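Replicase polyprotein 1a (PDB 3LD1) is part of nsp2, from an avian coronavirus polyprotein that viral proteinases cut into replication proteins, and its own role is not firmly established. Local coordinates at residues K97-E100 against L101-A105; L120-D123 against E124-P128; R37-F40 against D41-Q45; A18-F21 against Y22-H25. The protein carries 3 engineered substitutions. All coordinates share one frame; numbering follows the deposited sequence.

Interaction 1 of 4, residues K97-E100 against L101-A105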
loop_
_atom_site.group_PDB
_atom_site.type_symbol
_atom_site.label_atom_id
_atom_site.label_comp_id
_atom_site.label_asym_id
_atom_site.label_seq_id
_atom_site.Cartn_x
_atom_site.Cartn_y
_atom_site.Cartn_z
ATOM N N LYS A 97 -7.535 24.342 17.518
ATOM C CA LYS A 97 -6.466 23.473 17.967
ATOM C C LYS A 97 -5.317 23.494 16.938
ATOM O O LYS A 97 -4.112 23.522 17.292
ATOM C CB LYS A 97 -6.993 22.079 18.183
ATOM C CG LYS A 97 -8.146 22.101 19.157
ATOM C CD LYS A 97 -8.528 20.684 19.732
ATOM C CE LYS A 97 -8.982 19.717 18.615
ATOM N NZ LYS A 97 -9.715 18.366 18.957
ATOM N N TYR A 98 -5.686 23.587 15.664
ATOM C CA TYR A 98 -4.703 23.617 14.662
ATOM C C TYR A 98 -3.878 24.858 14.768
ATOM O O TYR A 98 -2.635 24.794 14.473
ATOM C CB TYR A 98 -5.330 23.464 13.271
ATOM C CG TYR A 98 -4.429 23.772 12.064
ATOM C CD1 TYR A 98 -3.482 22.822 11.586
ATOM C CD2 TYR A 98 -4.558 25.004 11.352
ATOM C CE1 TYR A 98 -2.669 23.099 10.419
ATOM C CE2 TYR A 98 -3.744 25.283 10.191
ATOM C CZ TYR A 98 -2.820 24.327 9.733
ATOM O OH TYR A 98 -2.020 24.596 8.613
ATOM N N ARG A 99 -4.517 25.987 15.116
ATOM C CA ARG A 99 -3.747 27.228 15.270
ATOM C C ARG A 99 -2.772 26.958 16.415
ATOM O O ARG A 99 -1.627 27.303 16.360
ATOM C CB ARG A 99 -4.617 28.423 15.656
ATOM C CG ARG A 99 -3.968 29.746 15.197
ATOM C CD ARG A 99 -4.117 31.000 16.064
ATOM N NE ARG A 99 -5.204 31.019 17.041
ATOM C CZ ARG A 99 -6.203 31.913 17.086
ATOM N NH1 ARG A 99 -6.293 32.897 16.166
ATOM N NH2 ARG A 99 -7.119 31.822 18.063
ATOM N N GLU A 100 -3.235 26.247 17.421
ATOM C CA GLU A 100 -2.396 25.916 18.545
ATOM C C GLU A 100 -1.208 25.002 18.108
ATOM O O GLU A 100 -0.046 25.363 18.322
ATOM C CB GLU A 100 -3.227 25.321 19.706
ATOM C CG GLU A 100 -2.690 25.641 21.080
ATOM C CD GLU A 100 -2.845 27.168 21.377
ATOM O OE1 GLU A 100 -3.971 27.713 21.199
ATOM O OE2 GLU A 100 -1.849 27.833 21.749
ATOM N N LEU A 101 -1.479 23.843 17.494
ATOM C CA LEU A 101 -0.358 23.023 17.011
ATOM C C LEU A 101 0.701 23.845 16.271
ATOM O O LEU A 101 1.881 23.689 16.601
ATOM C CB LEU A 101 -0.825 21.894 16.139
ATOM C CG LEU A 101 0.132 20.766 15.726
ATOM C CD1 LEU A 101 0.580 19.913 16.924
ATOM C CD2 LEU A 101 -0.564 19.841 14.743
ATOM N N LEU A 102 0.280 24.768 15.367
ATOM C CA LEU A 102 1.224 25.634 14.621
ATOM C C LEU A 102 2.105 26.452 15.519
ATOM O O LEU A 102 3.338 26.490 15.327
ATOM C CB LEU A 102 0.546 26.594 13.681
ATOM C CG LEU A 102 0.085 25.891 12.395
ATOM C CD1 LEU A 102 -0.898 26.762 11.532
ATOM C CD2 LEU A 102 1.252 25.348 11.547
ATOM N N LYS A 103 1.440 27.087 16.480
ATOM C CA LYS A 103 2.069 27.838 17.527
ATOM C C LYS A 103 3.162 27.063 18.260
ATOM O O LYS A 103 4.219 27.601 18.503
ATOM C CB LYS A 103 1.022 28.376 18.525
ATOM C CG LYS A 103 0.804 29.903 18.392
ATOM C CD LYS A 103 -0.695 30.401 18.527
ATOM C CE LYS A 103 -0.839 31.935 18.076
ATOM N NZ LYS A 103 -2.201 32.599 18.341
ATOM N N THR A 104 2.942 25.790 18.562
ATOM C CA THR A 104 3.969 24.989 19.207
ATOM C C THR A 104 5.010 24.343 18.251
ATOM O O THR A 104 5.809 23.542 18.679
ATOM C CB THR A 104 3.333 23.912 20.138
ATOM O OG1 THR A 104 2.514 22.996 19.386
ATOM C CG2 THR A 104 2.553 24.542 21.254
ATOM N N ALA A 105 5.020 24.660 16.958
ATOM C CA ALA A 105 5.946 23.921 16.043
ATOM C C ALA A 105 7.358 24.331 16.326
ATOM O O ALA A 105 8.306 23.571 16.171
ATOM C CB ALA A 105 5.637 24.174 14.628
#

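Interaction 2 of 4, residues L120-D123 against E124-P128. Engineered in segment 120-123: Leu120 (natural residue Gln).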
loop_
_atom_site.group_PDB
_atom_site.type_symbol
_atom_site.label_atom_id
_atom_site.label_comp_id
_atom_site.label_asym_id
_atom_site.label_seq_id
_atom_site.Cartn_x
_atom_site.Cartn_y
_atom_site.Cartn_z
ATOM N N LEU A 120 3.458 10.837 18.288
ATOM C CA LEU A 120 3.097 9.571 18.878
ATOM C C LEU A 120 1.979 9.888 19.861
ATOM O O LEU A 120 1.065 9.117 20.097
ATOM C CB LEU A 120 4.332 9.049 19.611
ATOM C CG LEU A 120 4.130 7.952 20.681
ATOM C CD1 LEU A 120 3.662 6.635 19.962
ATOM C CD2 LEU A 120 5.383 7.770 21.523
ATOM N N THR A 121 2.073 11.092 20.374
ATOM C CA THR A 121 1.258 11.649 21.436
ATOM C C THR A 121 0.029 12.428 20.927
ATOM O O THR A 121 -0.897 12.774 21.661
ATOM C CB THR A 121 2.235 12.581 22.135
ATOM O OG1 THR A 121 2.718 11.890 23.289
ATOM C CG2 THR A 121 1.659 13.859 22.481
ATOM N N LEU A 122 0.047 12.709 19.651
ATOM C CA LEU A 122 -0.963 13.454 18.978
ATOM C C LEU A 122 -2.452 13.207 19.354
ATOM O O LEU A 122 -3.255 14.137 19.464
ATOM C CB LEU A 122 -0.731 13.251 17.491
ATOM C CG LEU A 122 -1.402 14.297 16.673
ATOM C CD1 LEU A 122 -0.707 15.563 16.984
ATOM C CD2 LEU A 122 -1.299 13.945 15.195
ATOM N N ASP A 123 -2.825 11.967 19.551
ATOM C CA ASP A 123 -4.232 11.679 19.918
ATOM C C ASP A 123 -4.618 12.209 21.361
ATOM O O ASP A 123 -5.787 12.278 21.717
ATOM C CB ASP A 123 -4.477 10.161 19.813
ATOM C CG ASP A 123 -3.495 9.389 20.631
ATOM O OD1 ASP A 123 -2.289 9.705 20.567
ATOM O OD2 ASP A 123 -3.920 8.526 21.399
ATOM N N GLU A 124 -3.617 12.558 22.172
ATOM C CA GLU A 124 -3.862 13.272 23.405
ATOM C C GLU A 124 -4.538 14.596 23.131
ATOM O O GLU A 124 -5.113 15.161 24.003
ATOM C CB GLU A 124 -2.561 13.545 24.159
ATOM C CG GLU A 124 -1.885 12.356 24.792
ATOM C CD GLU A 124 -0.631 12.809 25.593
ATOM O OE1 GLU A 124 -0.195 14.001 25.412
ATOM O OE2 GLU A 124 -0.073 11.965 26.383
ATOM N N ILE A 125 -4.486 15.135 21.931
ATOM C CA ILE A 125 -5.201 16.398 21.717
ATOM C C ILE A 125 -6.225 16.296 20.576
ATOM O O ILE A 125 -7.198 17.024 20.587
ATOM C CB ILE A 125 -4.202 17.593 21.542
ATOM C CG1 ILE A 125 -3.383 17.850 22.828
ATOM C CG2 ILE A 125 -4.884 18.876 20.987
ATOM C CD1 ILE A 125 -4.136 18.592 23.986
ATOM N N PHE A 126 -6.032 15.366 19.639
ATOM C CA PHE A 126 -6.936 15.149 18.513
ATOM C C PHE A 126 -7.600 13.799 18.445
ATOM O O PHE A 126 -7.016 12.772 18.787
ATOM C CB PHE A 126 -6.154 15.322 17.250
ATOM C CG PHE A 126 -5.630 16.723 17.049
ATOM C CD1 PHE A 126 -4.371 17.112 17.566
ATOM C CD2 PHE A 126 -6.364 17.658 16.312
ATOM C CE1 PHE A 126 -3.836 18.455 17.342
ATOM C CE2 PHE A 126 -5.858 18.990 16.106
ATOM C CZ PHE A 126 -4.599 19.390 16.635
ATOM N N ASP A 127 -8.836 13.783 17.970
ATOM C CA ASP A 127 -9.525 12.502 17.789
ATOM C C ASP A 127 -9.206 11.939 16.411
ATOM O O ASP A 127 -8.508 12.623 15.616
ATOM C CB ASP A 127 -11.039 12.663 17.918
ATOM C CG ASP A 127 -11.614 13.662 16.928
ATOM O OD1 ASP A 127 -11.416 13.582 15.679
ATOM O OD2 ASP A 127 -12.309 14.558 17.424
ATOM N N PRO A 128 -9.739 10.719 16.106
ATOM C CA PRO A 128 -9.275 9.977 14.926
ATOM C C PRO A 128 -9.505 10.710 13.644
ATOM O O PRO A 128 -8.674 10.699 12.757
ATOM C CB PRO A 128 -10.040 8.670 15.017
ATOM C CG PRO A 128 -10.183 8.514 16.518
ATOM C CD PRO A 128 -10.671 9.891 16.884
#

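Interaction 3 of 4, residues R37-F40 against D41-Q45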
loop_
_atom_site.group_PDB
_atom_site.type_symbol
_atom_site.label_atom_id
_atom_site.label_comp_id
_atom_site.label_asym_id
_atom_site.label_seq_id
_atom_site.Cartn_x
_atom_site.Cartn_y
_atom_site.Cartn_z
ATOM N N ARG A 37 -10.044 16.040 0.521
ATOM C CA ARG A 37 -9.228 17.239 0.535
ATOM C C ARG A 37 -8.749 17.520 -0.899
ATOM O O ARG A 37 -8.694 18.661 -1.341
ATOM C CB ARG A 37 -8.078 17.085 1.544
ATOM C CG ARG A 37 -7.075 18.269 1.613
ATOM C CD ARG A 37 -7.791 19.539 1.954
ATOM N NE ARG A 37 -7.011 20.810 1.803
ATOM C CZ ARG A 37 -6.233 21.244 2.781
ATOM N NH1 ARG A 37 -6.097 20.480 3.862
ATOM N NH2 ARG A 37 -5.582 22.382 2.668
ATOM N N GLN A 38 -8.453 16.474 -1.649
ATOM C CA GLN A 38 -8.024 16.691 -3.040
ATOM C C GLN A 38 -9.153 17.349 -3.860
ATOM O O GLN A 38 -8.920 18.339 -4.539
ATOM C CB GLN A 38 -7.462 15.387 -3.668
ATOM C CG GLN A 38 -7.732 15.277 -5.176
ATOM C CD GLN A 38 -7.612 13.797 -5.695
ATOM O OE1 GLN A 38 -6.501 13.211 -5.819
ATOM N NE2 GLN A 38 -8.785 13.190 -5.981
ATOM N N LYS A 39 -10.378 16.844 -3.756
ATOM C CA LYS A 39 -11.545 17.484 -4.475
ATOM C C LYS A 39 -11.699 18.961 -4.103
ATOM O O LYS A 39 -12.022 19.863 -4.909
ATOM C CB LYS A 39 -12.839 16.752 -4.091
ATOM C CG LYS A 39 -14.117 17.220 -4.768
ATOM C CD LYS A 39 -15.282 16.185 -4.484
ATOM C CE LYS A 39 -16.541 16.629 -5.240
ATOM N NZ LYS A 39 -17.251 15.420 -5.850
ATOM N N PHE A 40 -11.484 19.204 -2.831
ATOM C CA PHE A 40 -11.737 20.544 -2.395
ATOM C C PHE A 40 -10.622 21.471 -2.929
ATOM O O PHE A 40 -10.899 22.540 -3.495
ATOM C CB PHE A 40 -11.906 20.548 -0.882
ATOM C CG PHE A 40 -11.806 21.899 -0.266
ATOM C CD1 PHE A 40 -12.956 22.601 0.090
ATOM C CD2 PHE A 40 -10.549 22.483 -0.007
ATOM C CE1 PHE A 40 -12.864 23.884 0.718
ATOM C CE2 PHE A 40 -10.438 23.738 0.606
ATOM C CZ PHE A 40 -11.599 24.442 0.974
ATOM N N ASP A 41 -9.365 21.051 -2.826
ATOM C CA ASP A 41 -8.327 21.908 -3.391
ATOM C C ASP A 41 -8.555 22.121 -4.872
ATOM O O ASP A 41 -8.269 23.174 -5.334
ATOM C CB ASP A 41 -6.946 21.307 -3.216
ATOM C CG ASP A 41 -6.653 20.958 -1.800
ATOM O OD1 ASP A 41 -7.304 21.531 -0.812
ATOM O OD2 ASP A 41 -5.749 20.069 -1.662
ATOM N N ARG A 42 -9.001 21.101 -5.609
ATOM C CA ARG A 42 -9.265 21.289 -7.042
ATOM C C ARG A 42 -10.364 22.302 -7.275
ATOM O O ARG A 42 -10.233 23.166 -8.149
ATOM C CB ARG A 42 -9.725 20.012 -7.729
ATOM C CG ARG A 42 -8.723 18.948 -7.895
ATOM C CD ARG A 42 -9.353 17.789 -8.689
ATOM N NE ARG A 42 -8.368 16.724 -8.969
ATOM C CZ ARG A 42 -8.562 15.395 -8.856
ATOM N NH1 ARG A 42 -9.691 14.908 -8.360
ATOM N NH2 ARG A 42 -7.593 14.542 -9.196
ATOM N N ASN A 43 -11.440 22.184 -6.496
ATOM C CA ASN A 43 -12.603 23.074 -6.616
ATOM C C ASN A 43 -12.162 24.507 -6.513
ATOM O O ASN A 43 -12.586 25.351 -7.292
ATOM C CB ASN A 43 -13.637 22.814 -5.507
ATOM C CG ASN A 43 -14.680 21.790 -5.896
ATOM O OD1 ASN A 43 -15.033 21.707 -7.063
ATOM N ND2 ASN A 43 -15.216 21.032 -4.907
ATOM N N LEU A 44 -11.312 24.766 -5.519
ATOM C CA LEU A 44 -10.841 26.109 -5.260
ATOM C C LEU A 44 -10.151 26.665 -6.461
ATOM O O LEU A 44 -10.353 27.818 -6.769
ATOM C CB LEU A 44 -9.921 26.109 -4.064
ATOM C CG LEU A 44 -9.323 27.417 -3.536
ATOM C CD1 LEU A 44 -10.377 28.467 -3.050
ATOM C CD2 LEU A 44 -8.299 27.124 -2.405
ATOM N N GLN A 45 -9.364 25.851 -7.173
ATOM C CA GLN A 45 -8.545 26.370 -8.274
ATOM C C GLN A 45 -9.324 26.610 -9.552
ATOM O O GLN A 45 -8.866 27.388 -10.423
ATOM C CB GLN A 45 -7.399 25.379 -8.614
ATOM C CG GLN A 45 -6.423 25.204 -7.486
ATOM C CD GLN A 45 -6.008 26.564 -6.901
ATOM O OE1 GLN A 45 -5.598 27.477 -7.650
ATOM N NE2 GLN A 45 -6.105 26.703 -5.559
#

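Interaction 4 of 4, residues A18-F21 against Y22-H25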
loop_
_atom_site.group_PDB
_atom_site.type_symbol
_atom_site.label_atom_id
_atom_site.label_comp_id
_atom_site.label_asym_id
_atom_site.label_seq_id
_atom_site.Cartn_x
_atom_site.Cartn_y
_atom_site.Cartn_z
ATOM N N ALA A 18 -6.670 25.950 7.549
ATOM C CA ALA A 18 -7.668 26.359 8.552
ATOM C C ALA A 18 -9.024 26.450 7.896
ATOM O O ALA A 18 -9.998 26.022 8.491
ATOM C CB ALA A 18 -7.332 27.632 9.200
ATOM N N LEU A 19 -9.094 27.044 6.696
ATOM C CA LEU A 19 -10.372 27.119 5.951
ATOM C C LEU A 19 -10.879 25.686 5.822
ATOM O O LEU A 19 -11.874 25.334 6.419
ATOM C CB LEU A 19 -10.169 27.708 4.576
ATOM C CG LEU A 19 -11.340 27.670 3.577
ATOM C CD1 LEU A 19 -12.603 28.322 4.156
ATOM C CD2 LEU A 19 -10.901 28.350 2.252
ATOM N N PHE A 20 -10.161 24.818 5.116
ATOM C CA PHE A 20 -10.653 23.442 4.960
ATOM C C PHE A 20 -11.085 22.738 6.285
ATOM O O PHE A 20 -11.993 21.902 6.317
ATOM C CB PHE A 20 -9.633 22.533 4.225
ATOM C CG PHE A 20 -10.176 21.111 3.947
ATOM C CD1 PHE A 20 -11.142 20.905 2.950
ATOM C CD2 PHE A 20 -9.743 20.014 4.715
ATOM C CE1 PHE A 20 -11.637 19.591 2.716
ATOM C CE2 PHE A 20 -10.190 18.700 4.480
ATOM C CZ PHE A 20 -11.157 18.468 3.513
ATOM N N PHE A 21 -10.429 23.058 7.385
ATOM C CA PHE A 21 -10.744 22.343 8.597
ATOM C C PHE A 21 -12.086 22.688 9.259
ATOM O O PHE A 21 -12.358 22.261 10.399
ATOM C CB PHE A 21 -9.607 22.570 9.550
ATOM C CG PHE A 21 -8.413 21.774 9.221
ATOM C CD1 PHE A 21 -8.535 20.621 8.422
ATOM C CD2 PHE A 21 -7.151 22.110 9.769
ATOM C CE1 PHE A 21 -7.381 19.852 8.127
ATOM C CE2 PHE A 21 -5.990 21.352 9.462
ATOM C CZ PHE A 21 -6.110 20.241 8.651
ATOM N N TYR A 22 -12.916 23.478 8.574
ATOM C CA TYR A 22 -14.295 23.704 9.014
ATOM C C TYR A 22 -15.192 22.596 8.535
ATOM O O TYR A 22 -16.351 22.550 8.938
ATOM C CB TYR A 22 -14.841 25.016 8.465
ATOM C CG TYR A 22 -14.455 26.199 9.282
ATOM C CD1 TYR A 22 -15.433 26.883 10.065
ATOM C CD2 TYR A 22 -13.117 26.692 9.265
ATOM C CE1 TYR A 22 -15.057 28.042 10.874
ATOM C CE2 TYR A 22 -12.754 27.832 10.044
ATOM C CZ TYR A 22 -13.755 28.466 10.854
ATOM O OH TYR A 22 -13.457 29.506 11.606
ATOM N N THR A 23 -14.659 21.717 7.674
ATOM C CA THR A 23 -15.430 20.676 6.996
ATOM C C THR A 23 -16.197 19.803 8.000
ATOM O O THR A 23 -15.749 19.619 9.165
ATOM C CB THR A 23 -14.539 19.766 6.138
ATOM O OG1 THR A 23 -15.377 18.945 5.311
ATOM C CG2 THR A 23 -13.660 18.885 7.031
ATOM N N SER A 24 -17.371 19.335 7.560
ATOM C CA SER A 24 -18.255 18.583 8.444
ATOM C C SER A 24 -18.014 17.134 8.072
ATOM O O SER A 24 -18.400 16.202 8.800
ATOM C CB SER A 24 -19.769 18.995 8.281
ATOM O OG SER A 24 -20.186 19.155 6.920
ATOM N N HIS A 25 -17.338 16.947 6.941
ATOM C CA HIS A 25 -17.197 15.639 6.406
ATOM C C HIS A 25 -16.614 14.725 7.440
ATOM O O HIS A 25 -15.720 15.145 8.157
ATOM C CB HIS A 25 -16.377 15.634 5.172
ATOM C CG HIS A 25 -16.562 14.393 4.376
ATOM N ND1 HIS A 25 -16.010 13.182 4.752
ATOM C CD2 HIS A 25 -17.289 14.155 3.260
ATOM C CE1 HIS A 25 -16.356 12.261 3.875
ATOM N NE2 HIS A 25 -17.123 12.828 2.956
#

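Interaction 1 of 4, residues K97-E100 against L101-A105
Leu102 lays its CD1 methyl over one face of the Tyr98 ring. The methyl sits 3.9 Å from the ring centroid, 29° off the normal, a CH-pi contact shifted toward the hydroxyl end, with CD1 3.5 Å from Tyr98 CE2. Tyr98 carries its CG opposite the backbone N (chi1 167°), which directs the ring along the helix surface, and Leu102, one turn later, turns a branch onto it. A tyrosine suits the place because its face takes the methyl while its hydroxyl lies within weak hydrogen-bonding distance of Asp17 and of the Gln14 carbonyl, which would compete for its one proton.

Arg99 and Lys103 run side by side on another flank, pointing the same way. Two like charges meet here, Lys103 NZ lying 3.6 Å from Arg99 NE, so their proximity is probably unfavourable unless solvent screens it. Glu100 lies nearby on the exposed side but makes no salt bridge with Lys103.

Four backbone bonds fix these pairings, from Leu101 N to Lys97 O through Thr104 N to Glu100 O, the last 3.0 Å long. Thr104 leaves helical geometry and turns its hydroxyl back to Leu101 O, with OG1 2.9 Å from that oxygen; a short branched polar residue can serve a carbonyl at a helix end in this way, and the Trp108 indole N-H is a second donor to it. Farther out, Lys97 forms a salt bridge with Glu130, and Leu101 and Leu102 pack on helix 140-162. The whole is the C-terminal turn of an amphipathic alpha-helix, with i to i+4 side-chain pairs and a threonine at its close.

Interaction 2 of 4, residues L120-D123 against E124-P128
Thr121 meets Glu124 one turn on. Its CG2 methyl lies 3.5 Å from Glu124 OE1, while its carbonyl oxygen accepts from Glu124 N at 2.8 Å, an i to i+3 bond. Glu124 has CG on the side of its backbone N (chi1 -71°) and then runs out extended, so its aliphatic part passes close to Thr121 O and the carboxylate ends beside the threonine. A glutamate is well placed here, since its methylenes lie against the Thr121 carbonyl and its carboxylate stays on the surface.

Leu122 and Asp123 follow in 3-10 geometry. Leu122 is buried, and its carbonyl oxygen carries two bonds. Ile125 N approaches at 2.9 Å from above the carbonyl plane, whereas Phe126 N, 3.0 Å away, lies in that plane. The same oxygen lies at the edge of the Phe126 ring, 3.7 Å from CD1, where the polarised ring hydrogens suit an acceptor. Leu122 CD1 touches Phe126 CD1 at 4.0 Å, a light apolar contact.

Asp123 comes last. It makes a CA-H...O contact with Phe126 O, with 3.2 Å between CA and that oxygen. Its carboxylate finds its main partner outside the turn, in a salt bridge with Arg149, which suits an acidic residue on the surface.

Beyond the turn, Asp127 caps the start of helix 128-134 by accepting from Glu130 N through OD1. Leu122 and Phe126 both pack on Ile131 of that helix, and Phe126 also reaches Leu134, so the connection leading out of helix 112-121 packs its own apolar side chains on helix 128-134.

Interaction 3 of 4, residues R37-F40 against D41-Q45
Arg37 NE donates to Asp41 OD1 at 2.7 Å, a salt bridge between residues one helical turn apart. The oxygen lies in the guanidinium plane and uses its syn lone pair, although the carboxylate is turned 79° from that plane. Asp41 places CG beside its own backbone N (chi1 -54°), folding the short acid back toward Arg37, whose longer chain bends at chi2 to meet it. The same OD1 lies at the edge of the Phe40 ring, 3.5 Å from CD2. On this buried side Arg37 NH2 also makes a salt bridge with Asp17, so two acids probably balance the one guanidinium, while Phe40 packs against Phe20 and Phe52.

The solvent side is looser. Gln38 and Arg42 run alongside each other, the amide carbon CD lying 3.2 Å above one face of the guanidinium, toward its rim, with the two planes 33° apart. The closest polar pair, Gln38 NE2 and Arg42 NH1, is two donors and cannot bond. Lys39 and Asn43 lie side by side more distantly, Lys39 CG 4.0 Å from Asn43 ND2. Polar and charged chains suit such an outer face. The arrangement is that of an amphipathic alpha-helix carrying an i to i+4 arginine-aspartate bridge.

Interaction 4 of 4, residues A18-F21 against Y22-H25
Tyr22 turns the edge of its ring to carbonyls in the last turn of helix 13-20. Ala18 O lies in the ring plane, 3.3 Å from CD2, and Leu19 O sits near the same edge at 3.4 Å from CD2. The carbonyls thus face ring hydrogens and not the pi cloud. The ring is set there by CG standing opposite the carbonyl carbon of Tyr22 (chi1 -83°), which folds it back along the helix end. A tyrosine fits this buried place because its far end is polar: OH makes a hydrogen bond with Gly90 O.

Thr23 approaches Phe20 differently, over a face. Its CG2 methyl stands 4.2 Å above the plane of the Phe20 ring, displaced toward the rim, and is also 3.5 Å from Phe20 O. That ring has an aromatic neighbour as well, meeting Trp133 edge-to-face. Phe21 diverges from it, pointing its own ring to Phe94 and Tyr98, yet it too touches Trp133, so both phenylalanines share that indole in the apolar interior.

The backbone fixes these orientations. Tyr22 N bonds Leu19 O at 3.0 Å, and Thr23 N bonds Phe20 O at the same length. The hydroxyl of Thr23 then accepts from His25 N at 3.2 Å. Together these describe a helix that ends in a type I beta turn from Phe20 to Thr23, overlapped at Thr23 by an ST turn.

How the interactions relate
From the N terminus, interaction 4 ends helix 13-20 and starts the loop toward helix 30-46, on which interaction 3 lies. The two touch where Phe20 packs on the Phe40 ring and on the aliphatic CD of Arg37. Interaction 1 comes next, on helix 93-103, and returns to interaction 4 where Tyr98 meets Phe21 edge-to-face. Interaction 2 closes the turn before helix 128-134 and reaches interaction 1 through Lys97, which packs on Phe126 and probably bonds Ile125 O. All four are local and run in series, so none nests or crosses. Through their contacts, in the order 3, 4, 1, 2, they tie the N-terminal helices to those that follow the first sheet.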